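Local coordinates for protein restriction endonuclease R.BpuJI (PDB 2VLA) that recognises its cognate DNA through this N-terminal domain, one part of a restriction endonuclease that probably cleaves DNA with the rest of the chain, at residues Q134-P139 and A244-N249; L142-T147 and I175-V180. All blocks are in the same frame, centred on the assembly; numbering follows the deposited sequence. Where two conformers were deposited one is given.

Interaction 1: residues Q134-P139 and A244-N249; sequences QIRQFP and AQFWGN
Pro139 and Arg136 give up the most surface on the 134-139 side, and both lean on two overlapping type I turns, Ala244 to Trp247 and Phe246 to Asn249. The proline ring sits against the first turn: its CB lies 3.6 Å from Trp247 N, and its CG meets Phe246 CB at 3.9 Å. Here the backbones come close, with Pro139 CA 4.2 Å from Ala244 CA.

Arg136, at the N-cap position of helix 137-150, reaches out with a chain extended from CG to NE and lays its guanidinium beside the second turn. Asn249 CB rests over one face of that group, 3.5 Å from Arg136 NE, while the Asn249 amide plane stands 78° from it. NH1 of Arg136 approaches Phe246 CD2 obliquely at 3.7 Å, the guanidinium and ring planes only 17° apart. Just past the second turn, Arg136 NE is hydrogen-bonded to the carbonyl of Lys250, and NH2 makes a salt bridge with Glu252.

No direct hydrogen bond joins the segments. One water does the polar work, accepting from Arg136 N at 2.9 Å and donating to the carbonyl oxygens of Trp247 and Asn249. The arrangement is that of a helix N-terminus packed against a loop of consecutive beta turns; residues of both segments, Ile135 and Trp247 among them, line a pocket holding a polyether, probably from the crystallisation liquor.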
loop_
_atom_site.group_PDB
_atom_site.type_symbol
_atom_site.label_atom_id
_atom_site.label_comp_id
_atom_site.label_asym_id
_atom_site.label_seq_id
_atom_site.Cartn_x
_atom_site.Cartn_y
_atom_site.Cartn_z
ATOM N N GLN A 134 13.711 0.007 -2.792
ATOM C CA GLN A 134 13.213 1.165 -3.571
ATOM C C GLN A 134 12.385 0.679 -4.733
ATOM O O GLN A 134 12.901 0.158 -5.704
ATOM C CB GLN A 134 14.337 2.103 -4.072
ATOM C CG GLN A 134 15.623 1.500 -4.290
ATOM C CD GLN A 134 16.667 2.540 -4.747
ATOM O OE1 GLN A 134 16.357 3.740 -4.924
ATOM N NE2 GLN A 134 17.897 2.082 -4.964
ATOM N N ILE A 135 11.068 0.810 -4.601
ATOM C CA ILE A 135 10.170 0.289 -5.594
ATOM C C ILE A 135 8.804 0.964 -5.527
ATOM O O ILE A 135 8.323 1.319 -4.446
ATOM C CB ILE A 135 9.996 -1.247 -5.420
ATOM C CG1 ILE A 135 9.401 -1.871 -6.686
ATOM C CG2 ILE A 135 9.143 -1.562 -4.172
ATOM C CD1 ILE A 135 10.384 -1.958 -7.849
ATOM N N ARG A 136 8.191 1.139 -6.689
ATOM C CA ARG A 136 6.774 1.456 -6.785
ATOM C C ARG A 136 6.056 0.156 -7.068
ATOM O O ARG A 136 6.007 -0.312 -8.195
ATOM C CB ARG A 136 6.523 2.433 -7.953
ATOM C CG ARG A 136 7.357 3.717 -7.910
ATOM C CD ARG A 136 6.917 4.646 -9.002
ATOM N NE ARG A 136 7.795 5.793 -9.119
ATOM C CZ ARG A 136 7.408 6.975 -9.558
ATOM N NH1 ARG A 136 6.141 7.178 -9.900
ATOM N NH2 ARG A 136 8.294 7.948 -9.679
ATOM N N GLN A 137 5.505 -0.473 -6.016
ATOM C CA GLN A 137 5.148 -1.879 -6.141
ATOM C C GLN A 137 3.907 -2.118 -6.998
ATOM O O GLN A 137 3.810 -3.145 -7.654
ATOM C CB GLN A 137 4.980 -2.550 -4.757
ATOM C CG GLN A 137 3.721 -2.187 -3.956
ATOM C CD GLN A 137 3.910 -1.002 -3.029
ATOM O OE1 GLN A 137 4.607 -0.028 -3.354
ATOM N NE2 GLN A 137 3.245 -1.048 -1.880
ATOM N N PHE A 138 3.014 -1.150 -7.080
ATOM C CA PHE A 138 1.794 -1.381 -7.865
ATOM C C PHE A 138 2.015 -1.268 -9.387
ATOM O O PHE A 138 1.645 -2.159 -10.133
ATOM C CB PHE A 138 0.638 -0.523 -7.352
ATOM C CG PHE A 138 0.142 -0.967 -6.005
ATOM C CD1 PHE A 138 -0.465 -2.188 -5.878
ATOM C CD2 PHE A 138 0.379 -0.242 -4.891
ATOM C CE1 PHE A 138 -0.936 -2.656 -4.596
ATOM C CE2 PHE A 138 -0.053 -0.682 -3.621
ATOM C CZ PHE A 138 -0.721 -1.910 -3.498
ATOM N N PRO A 139 2.736 -0.217 -9.846
ATOM C CA PRO A 139 3.197 -0.290 -11.214
ATOM C C PRO A 139 3.928 -1.610 -11.529
ATOM O O PRO A 139 3.703 -2.213 -12.573
ATOM C CB PRO A 139 4.127 0.925 -11.320
ATOM C CG PRO A 139 3.512 1.912 -10.385
ATOM C CD PRO A 139 3.049 1.076 -9.219
ATOM N N ALA A 244 1.132 0.908 -15.017
ATOM C CA ALA A 244 2.188 -0.099 -15.238
ATOM C C ALA A 244 3.465 0.532 -15.784
ATOM O O ALA A 244 4.543 0.063 -15.504
ATOM C CB ALA A 244 1.718 -1.160 -16.184
ATOM N N GLN A 245 3.311 1.605 -16.553
ATOM C CA GLN A 245 4.456 2.227 -17.246
ATOM C C GLN A 245 5.447 2.878 -16.291
ATOM O O GLN A 245 6.556 3.193 -16.681
ATOM C CB GLN A 245 3.966 3.238 -18.292
ATOM C CG GLN A 245 3.586 2.574 -19.605
ATOM C CD GLN A 245 2.682 3.421 -20.471
ATOM O OE1 GLN A 245 2.394 4.577 -20.154
ATOM N NE2 GLN A 245 2.217 2.844 -21.573
ATOM N N PHE A 246 5.066 3.033 -15.030
ATOM C CA PHE A 246 5.970 3.541 -14.008
ATOM C C PHE A 246 6.789 2.446 -13.308
ATOM O O PHE A 246 7.510 2.731 -12.356
ATOM C CB PHE A 246 5.195 4.360 -12.964
ATOM C CG PHE A 246 4.570 5.592 -13.513
ATOM C CD1 PHE A 246 3.355 5.538 -14.168
ATOM C CD2 PHE A 246 5.226 6.820 -13.419
ATOM C CE1 PHE A 246 2.774 6.669 -14.676
ATOM C CE2 PHE A 246 4.665 7.961 -13.943
ATOM C CZ PHE A 246 3.453 7.892 -14.604
ATOM N N TRP A 247 6.696 1.205 -13.784
ATOM C CA TRP A 247 7.329 0.094 -13.085
ATOM C C TRP A 247 8.817 0.249 -12.883
ATOM O O TRP A 247 9.374 -0.250 -11.890
ATOM C CB TRP A 247 7.050 -1.232 -13.788
ATOM C CG TRP A 247 7.750 -1.412 -15.133
ATOM C CD1 TRP A 247 7.212 -1.198 -16.372
ATOM C CD2 TRP A 247 9.095 -1.908 -15.370
ATOM N NE1 TRP A 247 8.131 -1.497 -17.345
ATOM C CE2 TRP A 247 9.278 -1.954 -16.752
ATOM C CE3 TRP A 247 10.138 -2.305 -14.545
ATOM C CZ2 TRP A 247 10.474 -2.361 -17.326
ATOM C CZ3 TRP A 247 11.334 -2.680 -15.121
ATOM C CH2 TRP A 247 11.479 -2.730 -16.490
ATOM N N GLY A 248 9.481 0.899 -13.841
ATOM C CA GLY A 248 10.943 1.042 -13.803
ATOM C C GLY A 248 11.440 2.316 -13.157
ATOM O O GLY A 248 12.651 2.540 -13.089
ATOM N N ASN A 249 10.522 3.133 -12.650
ATOM C CA ASN A 249 10.877 4.403 -12.028
ATOM C C ASN A 249 11.347 4.230 -10.593
ATOM O O ASN A 249 10.744 3.483 -9.819
ATOM C CB ASN A 249 9.688 5.353 -12.039
ATOM C CG ASN A 249 9.431 5.965 -13.404
ATOM O OD1 ASN A 249 9.499 5.281 -14.425
ATOM N ND2 ASN A 249 9.079 7.266 -13.423
HETATM O O HOH W 1 9.413 1.064 -9.357
#

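Interaction 2: residues L142-T147 and I175-V180; sequences LQVLLT and IKPIEV
Pro177 pushes its ring into the side of helix 137-150, where Gln143, Val144 and Thr147 receive it, and nearly all of this contact is apolar. The closest touch is between Gln143 CG and Pro177 CG, 3.6 Å apart, the two side chains crossing at about a right angle. CG of Gln143 is anti to its backbone N (chi1 -174°), which brings that methylene to the proline. Val144 offers its CG2 methyl to Pro177 CB at 3.9 Å. Thr147 touches the proline with its hydroxyl, OG1 lying 4.1 Å from Pro177 CB, the longest of the three approaches. Its methyl, CG2, meets the end of Ile178 at its CD1, 3.7 Å away, again with the side chains crossing at about a right angle.

No hydrogen bond runs from one segment to the other. Thr147 OG1 donates to Gln143 O at 2.8 Å, tilted 35° from the carbonyl plane, while Thr147 N reaches the same oxygen from the opposite face, so two donors grip it. A serine at Thr147 would keep the hydroxyl but lack the CG2 methyl, and would probably leave a gap beside Ile178 CD1. On the other segment Lys176, at the N-cap position of helix 177-189, has its backbone N bonded nearly straight (171°) to Glu179 OE2, 2.8 Å away, from above the carboxylate plane; OE1 is hydrogen-bonded to Met1 N.

What meets across the contact is almost entirely hydrocarbon, with Thr147 OG1 against Pro177 CB the exception. The two segments are thus held together by shape and by burial of apolar surface, while Tyr140 OH, earlier on helix 137-150, adds a hydrogen bond to Ile175 O.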
loop_
_atom_site.group_PDB
_atom_site.type_symbol
_atom_site.label_atom_id
_atom_site.label_comp_id
_atom_site.label_asym_id
_atom_site.label_seq_id
_atom_site.Cartn_x
_atom_site.Cartn_y
_atom_site.Cartn_z
ATOM N N LEU A 142 1.501 -4.643 -11.771
ATOM C CA LEU A 142 0.737 -4.554 -12.985
ATOM C C LEU A 142 1.604 -4.956 -14.218
ATOM O O LEU A 142 1.142 -5.667 -15.097
ATOM C CB LEU A 142 0.200 -3.134 -13.154
ATOM C CG LEU A 142 -0.954 -2.783 -12.186
ATOM C CD1 LEU A 142 -1.293 -1.316 -12.393
ATOM C CD2 LEU A 142 -2.215 -3.696 -12.403
ATOM N N GLN A 143 2.867 -4.508 -14.266
ATOM C CA GLN A 143 3.719 -4.912 -15.355
ATOM C C GLN A 143 4.039 -6.413 -15.349
ATOM O O GLN A 143 4.088 -7.044 -16.393
ATOM C CB GLN A 143 5.009 -4.094 -15.362
ATOM C CG GLN A 143 5.925 -4.362 -16.582
ATOM C CD GLN A 143 5.342 -3.847 -17.873
ATOM O OE1 GLN A 143 4.455 -3.017 -17.878
ATOM N NE2 GLN A 143 5.955 -4.237 -18.978
ATOM N N VAL A 144 4.245 -6.984 -14.161
ATOM C CA VAL A 144 4.448 -8.429 -14.054
ATOM C C VAL A 144 3.206 -9.186 -14.615
ATOM O O VAL A 144 3.334 -10.139 -15.370
ATOM C CB VAL A 144 4.711 -8.838 -12.587
ATOM C CG1 VAL A 144 4.556 -10.364 -12.379
ATOM C CG2 VAL A 144 6.088 -8.383 -12.136
ATOM N N LEU A 145 2.011 -8.709 -14.261
ATOM C CA LEU A 145 0.782 -9.354 -14.740
ATOM C C LEU A 145 0.624 -9.204 -16.265
ATOM O O LEU A 145 0.209 -10.154 -16.950
ATOM C CB LEU A 145 -0.436 -8.781 -14.006
ATOM C CG LEU A 145 -0.548 -9.171 -12.523
ATOM C CD1 LEU A 145 -1.632 -8.348 -11.863
ATOM C CD2 LEU A 145 -0.819 -10.670 -12.357
ATOM N N LEU A 146 0.951 -8.017 -16.799
ATOM C CA LEU A 146 0.908 -7.814 -18.260
ATOM C C LEU A 146 1.872 -8.769 -18.942
ATOM O O LEU A 146 1.542 -9.396 -19.938
ATOM C CB LEU A 146 1.272 -6.377 -18.636
ATOM C CG LEU A 146 0.189 -5.325 -18.393
ATOM C CD1 LEU A 146 0.809 -3.955 -18.490
ATOM C CD2 LEU A 146 -0.973 -5.463 -19.375
ATOM N N THR A 147 3.079 -8.852 -18.394
ATOM C CA THR A 147 4.128 -9.692 -18.962
ATOM C C THR A 147 3.766 -11.182 -18.874
ATOM O O THR A 147 3.996 -11.940 -19.808
ATOM C CB THR A 147 5.481 -9.403 -18.294
ATOM O OG1 THR A 147 5.784 -8.021 -18.454
ATOM C CG2 THR A 147 6.630 -10.253 -18.906
ATOM N N ILE A 175 15.365 -6.028 -10.531
ATOM C CA ILE A 175 14.870 -7.103 -11.384
ATOM C C ILE A 175 13.783 -6.614 -12.341
ATOM O O ILE A 175 12.821 -5.986 -11.909
ATOM C CB ILE A 175 14.244 -8.230 -10.509
ATOM C CG1 ILE A 175 15.227 -8.702 -9.417
ATOM C CG2 ILE A 175 13.787 -9.392 -11.384
ATOM C CD1 ILE A 175 16.565 -9.255 -9.970
ATOM N N LYS A 176 13.902 -7.003 -13.617
ATOM C CA LYS A 176 12.861 -6.720 -14.621
ATOM C C LYS A 176 11.712 -7.748 -14.553
ATOM O O LYS A 176 11.941 -8.934 -14.328
ATOM C CB LYS A 176 13.460 -6.708 -16.015
ATOM C CG LYS A 176 14.551 -5.634 -16.190
ATOM C CD LYS A 176 14.797 -5.312 -17.639
ATOM C CE LYS A 176 15.814 -4.176 -17.786
ATOM N NZ LYS A 176 15.232 -2.832 -17.448
ATOM N N PRO A 177 10.470 -7.283 -14.735
ATOM C CA PRO A 177 9.339 -8.208 -14.754
ATOM C C PRO A 177 9.533 -9.430 -15.635
ATOM O O PRO A 177 9.205 -10.518 -15.232
ATOM C CB PRO A 177 8.199 -7.329 -15.224
ATOM C CG PRO A 177 8.520 -6.015 -14.634
ATOM C CD PRO A 177 10.020 -5.890 -14.833
ATOM N N ILE A 178 10.159 -9.293 -16.790
ATOM C CA ILE A 178 10.364 -10.469 -17.630
ATOM C C ILE A 178 11.275 -11.505 -16.954
ATOM O O ILE A 178 11.114 -12.711 -17.162
ATOM C CB ILE A 178 10.954 -10.112 -19.042
ATOM C CG1 ILE A 178 10.979 -11.384 -19.903
ATOM C CG2 ILE A 178 12.369 -9.449 -18.942
ATOM C CD1 ILE A 178 9.584 -11.946 -20.241
ATOM N N GLU A 179 12.243 -11.044 -16.163
ATOM C CA GLU A 179 13.065 -11.980 -15.379
ATOM C C GLU A 179 12.240 -12.800 -14.394
ATOM O O GLU A 179 12.536 -13.967 -14.157
ATOM C CB GLU A 179 14.131 -11.245 -14.614
ATOM C CG GLU A 179 15.175 -10.630 -15.454
ATOM C CD GLU A 179 16.179 -9.860 -14.616
ATOM O OE1 GLU A 179 17.054 -10.515 -13.976
ATOM O OE2 GLU A 179 16.053 -8.625 -14.533
ATOM N N VAL A 180 11.246 -12.165 -13.765
ATOM C CA VAL A 180 10.378 -12.842 -12.825
ATOM C C VAL A 180 9.578 -13.904 -13.566
ATOM O O VAL A 180 9.506 -15.055 -13.143
ATOM C CB VAL A 180 9.429 -11.839 -12.139
ATOM C CG1 VAL A 180 8.413 -12.584 -11.270
ATOM C CG2 VAL A 180 10.225 -10.854 -11.291
#

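Helix 137-150 is common to both contacts: its N-terminal end meets 244-249 in interaction 1, and its middle meets the start of helix 177-189 in interaction 2. The centres are 10 Å apart. Along the sequence the order is 134-139, 142-147, 175-180, 244-249, so interaction 2 closes a short loop lying within the long one that interaction 1 closes. Trp247 bridges them, its CD1 3.4 Å from Gln143 CG and its CZ3 3.5 Å from Pro177 CD. Helix 137-150 thus packs against two pieces distant in sequence, both contributing residues to the polyether pocket. The nearest atoms of interactions 1 and 2 are about 12 and 16 Å from the bound DNA, so neither contact touches it.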